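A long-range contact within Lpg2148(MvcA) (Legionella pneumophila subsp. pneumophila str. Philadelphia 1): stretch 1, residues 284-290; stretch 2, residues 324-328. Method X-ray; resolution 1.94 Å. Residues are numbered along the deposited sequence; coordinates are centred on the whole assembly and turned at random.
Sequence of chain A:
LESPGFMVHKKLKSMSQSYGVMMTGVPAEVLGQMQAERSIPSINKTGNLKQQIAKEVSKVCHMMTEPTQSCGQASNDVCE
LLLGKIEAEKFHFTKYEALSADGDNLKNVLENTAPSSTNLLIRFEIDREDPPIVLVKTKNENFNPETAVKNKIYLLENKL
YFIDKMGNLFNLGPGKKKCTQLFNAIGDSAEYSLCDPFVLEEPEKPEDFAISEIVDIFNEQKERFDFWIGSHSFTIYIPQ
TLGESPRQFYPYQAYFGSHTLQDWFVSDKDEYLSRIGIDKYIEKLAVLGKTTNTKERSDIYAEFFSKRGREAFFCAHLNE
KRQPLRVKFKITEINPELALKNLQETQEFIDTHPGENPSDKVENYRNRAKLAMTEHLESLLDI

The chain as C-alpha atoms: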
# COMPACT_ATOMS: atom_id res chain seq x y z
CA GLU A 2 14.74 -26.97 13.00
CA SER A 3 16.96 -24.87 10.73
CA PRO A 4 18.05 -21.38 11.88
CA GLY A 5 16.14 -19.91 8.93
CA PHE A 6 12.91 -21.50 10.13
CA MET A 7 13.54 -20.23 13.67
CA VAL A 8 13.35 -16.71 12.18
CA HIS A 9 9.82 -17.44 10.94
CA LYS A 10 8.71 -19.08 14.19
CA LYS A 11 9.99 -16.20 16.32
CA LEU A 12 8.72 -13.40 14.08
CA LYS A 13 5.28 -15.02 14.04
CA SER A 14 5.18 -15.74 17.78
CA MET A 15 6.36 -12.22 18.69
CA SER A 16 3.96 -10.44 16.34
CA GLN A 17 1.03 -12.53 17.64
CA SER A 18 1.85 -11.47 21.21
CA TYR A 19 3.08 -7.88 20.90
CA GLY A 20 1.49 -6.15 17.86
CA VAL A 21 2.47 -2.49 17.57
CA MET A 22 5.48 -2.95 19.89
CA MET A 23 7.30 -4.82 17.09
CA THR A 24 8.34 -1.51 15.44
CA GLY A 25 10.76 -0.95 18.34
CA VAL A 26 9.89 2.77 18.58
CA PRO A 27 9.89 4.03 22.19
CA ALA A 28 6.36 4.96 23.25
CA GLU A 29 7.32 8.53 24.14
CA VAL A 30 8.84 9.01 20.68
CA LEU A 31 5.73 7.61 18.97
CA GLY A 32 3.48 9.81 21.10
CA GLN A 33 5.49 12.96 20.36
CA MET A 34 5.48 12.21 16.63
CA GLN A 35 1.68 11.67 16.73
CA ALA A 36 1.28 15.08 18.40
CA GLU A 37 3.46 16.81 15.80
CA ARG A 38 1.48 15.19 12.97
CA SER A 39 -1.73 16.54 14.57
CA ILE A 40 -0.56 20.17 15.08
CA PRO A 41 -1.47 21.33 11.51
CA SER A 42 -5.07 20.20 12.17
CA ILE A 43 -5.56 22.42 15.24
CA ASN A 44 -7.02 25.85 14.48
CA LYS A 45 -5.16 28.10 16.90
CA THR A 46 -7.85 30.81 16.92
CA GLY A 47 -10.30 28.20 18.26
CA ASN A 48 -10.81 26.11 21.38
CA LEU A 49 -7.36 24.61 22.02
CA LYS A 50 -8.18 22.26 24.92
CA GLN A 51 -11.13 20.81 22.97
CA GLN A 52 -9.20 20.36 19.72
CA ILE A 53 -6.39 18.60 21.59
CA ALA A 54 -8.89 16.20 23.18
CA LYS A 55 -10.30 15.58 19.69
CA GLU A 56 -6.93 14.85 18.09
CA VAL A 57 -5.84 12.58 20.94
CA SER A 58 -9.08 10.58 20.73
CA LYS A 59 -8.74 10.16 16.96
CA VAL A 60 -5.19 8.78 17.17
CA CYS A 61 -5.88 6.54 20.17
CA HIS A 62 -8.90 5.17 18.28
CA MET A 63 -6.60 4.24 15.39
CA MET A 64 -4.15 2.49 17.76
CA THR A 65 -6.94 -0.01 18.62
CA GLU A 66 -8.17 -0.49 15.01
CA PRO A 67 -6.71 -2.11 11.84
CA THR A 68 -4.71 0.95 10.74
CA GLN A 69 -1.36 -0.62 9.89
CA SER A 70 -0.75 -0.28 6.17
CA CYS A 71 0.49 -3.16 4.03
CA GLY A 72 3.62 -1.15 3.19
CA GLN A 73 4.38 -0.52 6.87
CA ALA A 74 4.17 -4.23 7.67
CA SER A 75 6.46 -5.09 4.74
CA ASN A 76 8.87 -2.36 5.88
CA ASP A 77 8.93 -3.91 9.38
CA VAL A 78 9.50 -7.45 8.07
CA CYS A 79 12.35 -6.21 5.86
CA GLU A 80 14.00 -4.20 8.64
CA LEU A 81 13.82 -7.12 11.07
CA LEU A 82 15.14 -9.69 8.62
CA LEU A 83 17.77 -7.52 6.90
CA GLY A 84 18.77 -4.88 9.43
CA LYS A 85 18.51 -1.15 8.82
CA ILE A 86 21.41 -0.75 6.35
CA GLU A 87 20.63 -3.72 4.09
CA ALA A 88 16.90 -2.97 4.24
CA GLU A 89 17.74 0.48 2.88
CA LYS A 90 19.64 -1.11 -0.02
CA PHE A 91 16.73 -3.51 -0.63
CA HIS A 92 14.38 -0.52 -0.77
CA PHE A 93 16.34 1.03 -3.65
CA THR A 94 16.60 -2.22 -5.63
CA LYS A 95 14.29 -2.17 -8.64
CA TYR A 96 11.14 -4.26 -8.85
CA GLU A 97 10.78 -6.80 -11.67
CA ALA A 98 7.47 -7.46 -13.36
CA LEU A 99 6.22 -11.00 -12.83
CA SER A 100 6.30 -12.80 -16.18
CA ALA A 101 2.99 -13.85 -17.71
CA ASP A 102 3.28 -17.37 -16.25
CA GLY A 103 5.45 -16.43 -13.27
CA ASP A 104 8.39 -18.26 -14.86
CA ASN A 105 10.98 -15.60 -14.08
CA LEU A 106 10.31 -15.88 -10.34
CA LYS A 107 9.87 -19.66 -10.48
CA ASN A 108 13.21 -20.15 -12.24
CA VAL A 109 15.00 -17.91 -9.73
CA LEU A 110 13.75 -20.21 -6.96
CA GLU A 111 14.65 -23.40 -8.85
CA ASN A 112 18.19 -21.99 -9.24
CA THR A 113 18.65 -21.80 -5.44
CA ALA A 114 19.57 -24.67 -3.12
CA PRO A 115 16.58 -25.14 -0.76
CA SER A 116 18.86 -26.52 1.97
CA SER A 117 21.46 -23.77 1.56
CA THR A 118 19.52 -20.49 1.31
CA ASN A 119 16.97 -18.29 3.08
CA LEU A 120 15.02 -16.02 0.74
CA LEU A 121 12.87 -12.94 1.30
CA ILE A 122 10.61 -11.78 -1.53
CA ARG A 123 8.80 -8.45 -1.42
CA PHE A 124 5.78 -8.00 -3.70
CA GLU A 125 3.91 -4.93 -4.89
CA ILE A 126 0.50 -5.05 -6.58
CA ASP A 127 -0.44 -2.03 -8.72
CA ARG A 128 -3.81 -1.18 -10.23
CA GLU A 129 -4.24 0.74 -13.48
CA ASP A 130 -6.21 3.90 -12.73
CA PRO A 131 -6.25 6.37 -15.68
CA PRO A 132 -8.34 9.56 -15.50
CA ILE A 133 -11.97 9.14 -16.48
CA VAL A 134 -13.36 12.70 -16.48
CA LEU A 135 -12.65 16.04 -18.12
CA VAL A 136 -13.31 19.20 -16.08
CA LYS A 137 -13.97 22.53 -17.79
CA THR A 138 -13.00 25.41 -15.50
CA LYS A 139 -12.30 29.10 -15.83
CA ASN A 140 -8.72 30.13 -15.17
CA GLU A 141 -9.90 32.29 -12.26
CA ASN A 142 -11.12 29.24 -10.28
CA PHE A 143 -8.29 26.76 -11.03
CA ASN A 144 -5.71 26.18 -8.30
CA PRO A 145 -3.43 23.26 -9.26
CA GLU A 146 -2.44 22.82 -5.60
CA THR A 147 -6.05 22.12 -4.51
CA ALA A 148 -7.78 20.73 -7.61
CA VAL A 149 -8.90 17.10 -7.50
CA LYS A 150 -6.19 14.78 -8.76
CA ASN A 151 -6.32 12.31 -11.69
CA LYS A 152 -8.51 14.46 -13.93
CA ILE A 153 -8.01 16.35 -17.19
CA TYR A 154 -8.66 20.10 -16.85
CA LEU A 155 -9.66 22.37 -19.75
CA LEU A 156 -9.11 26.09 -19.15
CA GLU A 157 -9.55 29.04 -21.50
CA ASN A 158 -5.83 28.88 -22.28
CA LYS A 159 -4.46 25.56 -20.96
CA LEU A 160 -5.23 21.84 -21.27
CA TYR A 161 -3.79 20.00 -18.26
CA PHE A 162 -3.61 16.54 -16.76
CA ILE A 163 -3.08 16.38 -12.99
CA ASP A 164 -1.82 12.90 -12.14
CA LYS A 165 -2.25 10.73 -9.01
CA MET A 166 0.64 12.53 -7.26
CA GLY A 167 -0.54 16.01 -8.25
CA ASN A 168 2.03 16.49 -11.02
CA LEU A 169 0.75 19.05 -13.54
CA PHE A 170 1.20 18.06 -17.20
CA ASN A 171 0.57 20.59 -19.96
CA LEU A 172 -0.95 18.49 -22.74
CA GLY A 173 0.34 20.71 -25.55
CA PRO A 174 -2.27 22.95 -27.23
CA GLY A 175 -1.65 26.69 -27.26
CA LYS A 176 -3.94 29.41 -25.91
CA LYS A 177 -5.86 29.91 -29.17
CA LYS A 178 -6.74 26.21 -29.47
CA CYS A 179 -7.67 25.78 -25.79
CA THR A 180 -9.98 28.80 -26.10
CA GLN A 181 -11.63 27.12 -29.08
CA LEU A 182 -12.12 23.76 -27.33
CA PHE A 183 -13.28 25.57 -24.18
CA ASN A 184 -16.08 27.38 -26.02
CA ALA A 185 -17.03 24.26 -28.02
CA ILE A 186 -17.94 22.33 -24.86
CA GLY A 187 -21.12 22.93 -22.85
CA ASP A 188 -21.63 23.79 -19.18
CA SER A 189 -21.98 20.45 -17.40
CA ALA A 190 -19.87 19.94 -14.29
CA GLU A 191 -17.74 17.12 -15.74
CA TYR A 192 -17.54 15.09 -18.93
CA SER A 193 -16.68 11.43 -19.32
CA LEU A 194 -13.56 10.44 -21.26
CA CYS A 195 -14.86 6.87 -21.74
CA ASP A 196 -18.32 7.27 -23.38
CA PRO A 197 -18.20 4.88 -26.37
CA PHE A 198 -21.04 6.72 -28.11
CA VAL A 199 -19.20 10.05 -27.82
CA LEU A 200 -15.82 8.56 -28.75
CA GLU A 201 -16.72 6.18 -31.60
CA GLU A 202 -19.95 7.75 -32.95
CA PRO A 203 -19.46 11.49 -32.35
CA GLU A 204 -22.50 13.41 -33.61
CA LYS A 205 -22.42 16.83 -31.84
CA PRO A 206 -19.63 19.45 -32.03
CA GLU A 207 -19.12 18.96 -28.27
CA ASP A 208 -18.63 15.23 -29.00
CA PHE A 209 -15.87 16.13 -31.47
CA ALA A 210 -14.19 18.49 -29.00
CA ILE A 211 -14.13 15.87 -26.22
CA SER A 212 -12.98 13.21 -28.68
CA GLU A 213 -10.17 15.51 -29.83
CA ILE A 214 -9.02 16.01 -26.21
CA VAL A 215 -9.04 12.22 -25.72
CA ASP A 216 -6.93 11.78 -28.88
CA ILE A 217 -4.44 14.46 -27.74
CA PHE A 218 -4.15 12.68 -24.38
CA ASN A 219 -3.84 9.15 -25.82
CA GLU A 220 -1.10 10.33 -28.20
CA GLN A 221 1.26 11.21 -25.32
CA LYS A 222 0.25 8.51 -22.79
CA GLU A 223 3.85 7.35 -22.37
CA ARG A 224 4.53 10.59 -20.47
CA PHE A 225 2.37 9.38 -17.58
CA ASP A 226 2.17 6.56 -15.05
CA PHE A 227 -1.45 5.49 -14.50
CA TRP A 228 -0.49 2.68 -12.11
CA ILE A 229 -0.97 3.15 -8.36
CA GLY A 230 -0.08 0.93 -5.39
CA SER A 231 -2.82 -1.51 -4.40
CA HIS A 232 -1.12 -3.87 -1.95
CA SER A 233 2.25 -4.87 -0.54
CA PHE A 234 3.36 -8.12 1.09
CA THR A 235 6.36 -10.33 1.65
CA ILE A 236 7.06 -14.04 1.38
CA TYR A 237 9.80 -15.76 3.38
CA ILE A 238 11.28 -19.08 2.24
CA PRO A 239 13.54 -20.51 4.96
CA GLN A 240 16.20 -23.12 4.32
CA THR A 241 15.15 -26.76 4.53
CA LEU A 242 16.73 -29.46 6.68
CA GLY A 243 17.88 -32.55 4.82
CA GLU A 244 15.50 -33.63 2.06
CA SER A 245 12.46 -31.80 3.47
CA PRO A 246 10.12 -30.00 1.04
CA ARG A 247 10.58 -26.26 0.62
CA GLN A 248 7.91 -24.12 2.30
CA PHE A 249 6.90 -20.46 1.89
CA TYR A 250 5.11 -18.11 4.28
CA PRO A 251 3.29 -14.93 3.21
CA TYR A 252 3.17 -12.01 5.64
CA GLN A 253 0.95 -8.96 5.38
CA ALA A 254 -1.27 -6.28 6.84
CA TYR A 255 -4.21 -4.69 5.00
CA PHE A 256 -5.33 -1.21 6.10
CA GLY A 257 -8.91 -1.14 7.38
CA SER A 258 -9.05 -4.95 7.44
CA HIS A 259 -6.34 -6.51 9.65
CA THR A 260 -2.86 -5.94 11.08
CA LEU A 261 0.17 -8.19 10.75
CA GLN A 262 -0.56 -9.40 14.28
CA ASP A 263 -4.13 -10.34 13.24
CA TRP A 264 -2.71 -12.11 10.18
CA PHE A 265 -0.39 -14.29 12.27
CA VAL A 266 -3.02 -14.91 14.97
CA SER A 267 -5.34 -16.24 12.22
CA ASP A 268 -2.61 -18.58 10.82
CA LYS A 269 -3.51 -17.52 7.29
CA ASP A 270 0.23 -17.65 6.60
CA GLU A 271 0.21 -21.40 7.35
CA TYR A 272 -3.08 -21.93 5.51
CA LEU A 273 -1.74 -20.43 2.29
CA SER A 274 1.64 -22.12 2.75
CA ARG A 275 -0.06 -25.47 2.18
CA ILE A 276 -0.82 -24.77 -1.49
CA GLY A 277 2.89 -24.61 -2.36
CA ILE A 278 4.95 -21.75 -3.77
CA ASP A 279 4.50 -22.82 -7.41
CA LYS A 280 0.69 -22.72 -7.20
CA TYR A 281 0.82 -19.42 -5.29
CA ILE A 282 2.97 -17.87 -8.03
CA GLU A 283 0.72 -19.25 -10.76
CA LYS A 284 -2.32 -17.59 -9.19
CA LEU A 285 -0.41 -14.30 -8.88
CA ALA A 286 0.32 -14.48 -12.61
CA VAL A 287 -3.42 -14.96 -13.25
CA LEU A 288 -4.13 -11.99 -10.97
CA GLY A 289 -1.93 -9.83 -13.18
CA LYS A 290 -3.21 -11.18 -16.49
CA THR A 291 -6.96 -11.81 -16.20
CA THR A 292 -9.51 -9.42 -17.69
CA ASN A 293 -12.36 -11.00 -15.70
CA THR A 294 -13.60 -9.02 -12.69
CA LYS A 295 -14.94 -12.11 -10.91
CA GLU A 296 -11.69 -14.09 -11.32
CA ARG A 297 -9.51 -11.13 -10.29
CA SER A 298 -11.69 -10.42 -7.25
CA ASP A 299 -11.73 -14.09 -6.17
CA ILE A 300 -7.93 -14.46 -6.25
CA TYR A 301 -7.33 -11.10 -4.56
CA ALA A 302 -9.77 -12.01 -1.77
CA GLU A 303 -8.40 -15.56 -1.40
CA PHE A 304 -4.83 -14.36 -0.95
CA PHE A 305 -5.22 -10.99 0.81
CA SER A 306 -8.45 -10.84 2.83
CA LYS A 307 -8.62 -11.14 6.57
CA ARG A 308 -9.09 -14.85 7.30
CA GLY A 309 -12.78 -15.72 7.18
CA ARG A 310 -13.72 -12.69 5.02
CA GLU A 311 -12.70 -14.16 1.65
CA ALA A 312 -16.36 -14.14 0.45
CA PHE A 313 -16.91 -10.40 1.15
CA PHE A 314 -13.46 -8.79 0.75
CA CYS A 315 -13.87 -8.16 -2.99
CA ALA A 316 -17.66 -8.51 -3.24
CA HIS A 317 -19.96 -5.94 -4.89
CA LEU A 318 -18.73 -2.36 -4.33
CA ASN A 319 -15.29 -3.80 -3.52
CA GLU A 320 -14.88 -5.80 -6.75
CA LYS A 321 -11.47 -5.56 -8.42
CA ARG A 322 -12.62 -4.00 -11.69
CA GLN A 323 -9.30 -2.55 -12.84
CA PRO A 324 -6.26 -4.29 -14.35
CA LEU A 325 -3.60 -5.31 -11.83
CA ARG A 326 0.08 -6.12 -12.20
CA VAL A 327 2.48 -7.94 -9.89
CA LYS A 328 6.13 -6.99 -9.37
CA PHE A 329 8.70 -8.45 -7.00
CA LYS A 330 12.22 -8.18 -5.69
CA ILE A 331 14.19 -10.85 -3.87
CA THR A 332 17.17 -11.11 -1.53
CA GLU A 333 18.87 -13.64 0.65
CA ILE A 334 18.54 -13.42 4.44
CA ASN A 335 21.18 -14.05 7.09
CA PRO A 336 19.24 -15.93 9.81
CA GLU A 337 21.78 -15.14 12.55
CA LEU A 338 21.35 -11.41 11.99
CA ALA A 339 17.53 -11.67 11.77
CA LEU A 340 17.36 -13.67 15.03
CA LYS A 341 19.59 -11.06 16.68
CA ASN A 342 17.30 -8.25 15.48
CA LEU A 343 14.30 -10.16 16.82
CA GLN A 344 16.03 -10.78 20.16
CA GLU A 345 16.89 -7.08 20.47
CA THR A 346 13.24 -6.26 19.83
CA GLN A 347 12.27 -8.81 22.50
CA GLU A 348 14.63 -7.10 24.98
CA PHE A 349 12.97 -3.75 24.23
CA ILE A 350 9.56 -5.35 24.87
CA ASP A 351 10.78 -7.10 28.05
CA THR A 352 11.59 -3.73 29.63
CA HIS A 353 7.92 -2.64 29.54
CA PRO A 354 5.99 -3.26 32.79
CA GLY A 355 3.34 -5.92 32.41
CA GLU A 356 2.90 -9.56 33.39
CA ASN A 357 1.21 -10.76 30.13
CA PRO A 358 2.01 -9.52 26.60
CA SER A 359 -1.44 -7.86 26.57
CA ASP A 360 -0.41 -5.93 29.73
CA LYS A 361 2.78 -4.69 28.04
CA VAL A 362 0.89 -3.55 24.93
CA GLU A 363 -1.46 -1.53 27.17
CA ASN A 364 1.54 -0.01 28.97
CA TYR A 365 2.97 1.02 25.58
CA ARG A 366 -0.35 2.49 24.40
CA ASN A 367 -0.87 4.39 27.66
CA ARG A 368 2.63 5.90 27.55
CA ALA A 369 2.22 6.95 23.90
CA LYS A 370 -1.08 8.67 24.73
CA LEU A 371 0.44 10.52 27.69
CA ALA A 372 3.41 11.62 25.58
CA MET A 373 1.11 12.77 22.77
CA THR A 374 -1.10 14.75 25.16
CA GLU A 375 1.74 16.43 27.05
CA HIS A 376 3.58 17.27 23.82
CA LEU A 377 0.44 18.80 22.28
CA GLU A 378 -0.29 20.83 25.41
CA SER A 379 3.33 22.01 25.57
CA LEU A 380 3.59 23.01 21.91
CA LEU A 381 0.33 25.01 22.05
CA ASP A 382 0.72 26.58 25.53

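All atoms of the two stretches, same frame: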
# COMPACT_ATOMS: atom_id res chain seq x y z
N LYS A 284 -1.12 -18.39 -9.41
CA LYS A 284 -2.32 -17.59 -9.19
C LYS A 284 -2.01 -16.10 -9.22
O LYS A 284 -2.85 -15.30 -9.66
CB LYS A 284 -2.97 -17.99 -7.86
CG LYS A 284 -3.83 -19.25 -7.96
CD LYS A 284 -4.92 -19.23 -6.88
CE LYS A 284 -6.04 -20.22 -7.18
NZ LYS A 284 -6.92 -20.44 -5.98
N LEU A 285 -0.83 -15.70 -8.75
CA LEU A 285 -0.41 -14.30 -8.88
C LEU A 285 -0.32 -13.90 -10.34
O LEU A 285 -0.75 -12.81 -10.73
CB LEU A 285 0.95 -14.08 -8.21
CG LEU A 285 0.99 -13.98 -6.68
CD1 LEU A 285 2.42 -13.64 -6.22
CD2 LEU A 285 -0.00 -12.96 -6.18
N ALA A 286 0.26 -14.77 -11.18
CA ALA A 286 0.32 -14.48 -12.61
C ALA A 286 -1.08 -14.31 -13.20
O ALA A 286 -1.30 -13.42 -14.03
CB ALA A 286 1.09 -15.57 -13.34
N VAL A 287 -2.04 -15.14 -12.79
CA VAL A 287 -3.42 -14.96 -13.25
C VAL A 287 -3.96 -13.63 -12.77
O VAL A 287 -4.66 -12.92 -13.52
CB VAL A 287 -4.31 -16.12 -12.78
CG1 VAL A 287 -5.76 -15.84 -13.16
CG2 VAL A 287 -3.84 -17.46 -13.37
N LEU A 288 -3.67 -13.27 -11.52
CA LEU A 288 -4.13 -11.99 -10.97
C LEU A 288 -3.67 -10.83 -11.84
O LEU A 288 -4.40 -9.84 -12.02
CB LEU A 288 -3.62 -11.82 -9.54
CG LEU A 288 -4.17 -10.63 -8.75
CD1 LEU A 288 -5.66 -10.81 -8.47
CD2 LEU A 288 -3.38 -10.47 -7.45
N GLY A 289 -2.47 -10.92 -12.40
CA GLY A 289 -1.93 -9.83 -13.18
C GLY A 289 -2.17 -9.94 -14.67
O GLY A 289 -1.57 -9.19 -15.45
N LYS A 290 -3.03 -10.86 -15.09
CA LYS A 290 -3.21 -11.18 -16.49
C LYS A 290 -4.69 -11.23 -16.84
O LYS A 290 -5.09 -10.86 -17.96
CB LYS A 290 -2.51 -12.52 -16.80
CG LYS A 290 -2.95 -13.25 -18.04
CD LYS A 290 -2.57 -14.73 -17.94
CE LYS A 290 -3.69 -15.55 -17.27
NZ LYS A 290 -3.52 -17.04 -17.43
N PRO A 324 -7.44 -3.44 -14.15
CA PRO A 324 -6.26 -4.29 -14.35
C PRO A 324 -5.28 -4.15 -13.20
O PRO A 324 -5.11 -3.07 -12.63
CB PRO A 324 -5.66 -3.76 -15.66
CG PRO A 324 -6.82 -3.14 -16.38
CD PRO A 324 -7.71 -2.58 -15.32
N LEU A 325 -4.64 -5.27 -12.85
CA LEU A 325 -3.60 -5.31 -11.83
C LEU A 325 -2.33 -5.88 -12.44
O LEU A 325 -2.37 -6.63 -13.43
CB LEU A 325 -4.02 -6.18 -10.63
CG LEU A 325 -5.35 -5.88 -9.94
CD1 LEU A 325 -5.70 -6.99 -8.92
CD2 LEU A 325 -5.30 -4.52 -9.26
N ARG A 326 -1.20 -5.54 -11.83
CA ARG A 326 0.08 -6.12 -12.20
C ARG A 326 0.86 -6.42 -10.93
O ARG A 326 0.70 -5.75 -9.91
CB ARG A 326 0.89 -5.20 -13.11
CG ARG A 326 1.33 -3.92 -12.47
CD ARG A 326 2.34 -3.21 -13.35
NE ARG A 326 2.86 -2.01 -12.71
CZ ARG A 326 3.34 -0.96 -13.36
NH1 ARG A 326 3.38 -0.96 -14.69
NH2 ARG A 326 3.79 0.08 -12.68
N VAL A 327 1.71 -7.44 -11.02
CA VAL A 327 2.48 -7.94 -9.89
C VAL A 327 3.96 -7.74 -10.20
O VAL A 327 4.42 -8.12 -11.28
CB VAL A 327 2.19 -9.43 -9.62
CG1 VAL A 327 2.88 -9.89 -8.35
CG2 VAL A 327 0.68 -9.69 -9.56
N LYS A 328 4.69 -7.14 -9.26
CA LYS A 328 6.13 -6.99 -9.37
C LYS A 328 6.76 -7.44 -8.06
O LYS A 328 6.10 -7.44 -7.01
CB LYS A 328 6.55 -5.55 -9.71
CG LYS A 328 5.91 -4.48 -8.85
CD LYS A 328 6.03 -3.06 -9.46
CE LYS A 328 5.73 -2.01 -8.38
NZ LYS A 328 5.43 -0.65 -8.87

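The last turns of a helix, ending at Leu288, pack against a strand that starts at Leu325. No hydrogen bond crosses between the two stretches. The contact is apolar, with one close backbone approach, and it buries 262 Å² in total.

The backbones come nearest at Gly289, whose CA lies 4.3 Å from the CA of Arg326. Gly289 is the first residue to leave helical phi/psi. Its CA sits 3.2 Å from Leu325 O, a CA-H...O contact with an angle of 135° at the hydrogen. A CB would fit here, so the lack of a side chain is not demanded by this contact. Gly289 O and Leu325 O are 3.4 Å apart, but both are acceptors and cannot bond. Gly289 N is turned to its own helix, bonding to Leu285 O at 3.1 Å and weakly to Ala286 O at 3.2 Å.

The strand alternates. Leu325 and Val327 point toward the helix end and supply most of the strand's buried area. Arg326, between them, points away. Its chi1 is p and chi2 and chi3 are t, an extended chain whose NE and NH2 are hydrogen-bonded elsewhere in the structure.

Leu288 and Leu325 meet through their CD1 atoms, 3.8 Å apart, at van der Waals distance. Leu288 is t, p and Leu325 is m, t. These are the two common leucine rotamers, so the pairing needs no strained side chain.

Val327 has chi1 t. Its CG2 approaches the helix backbone, 3.6 Å from Leu285 O and 4.4 Å from Gly289 N. Its CG1 lies 4.3 Å from Leu285 CD1, a looser apolar contact. Leu285 is m, t, and its CA-to-CB bond points sideways, as does that of Leu288. Ala286 points away and takes no part.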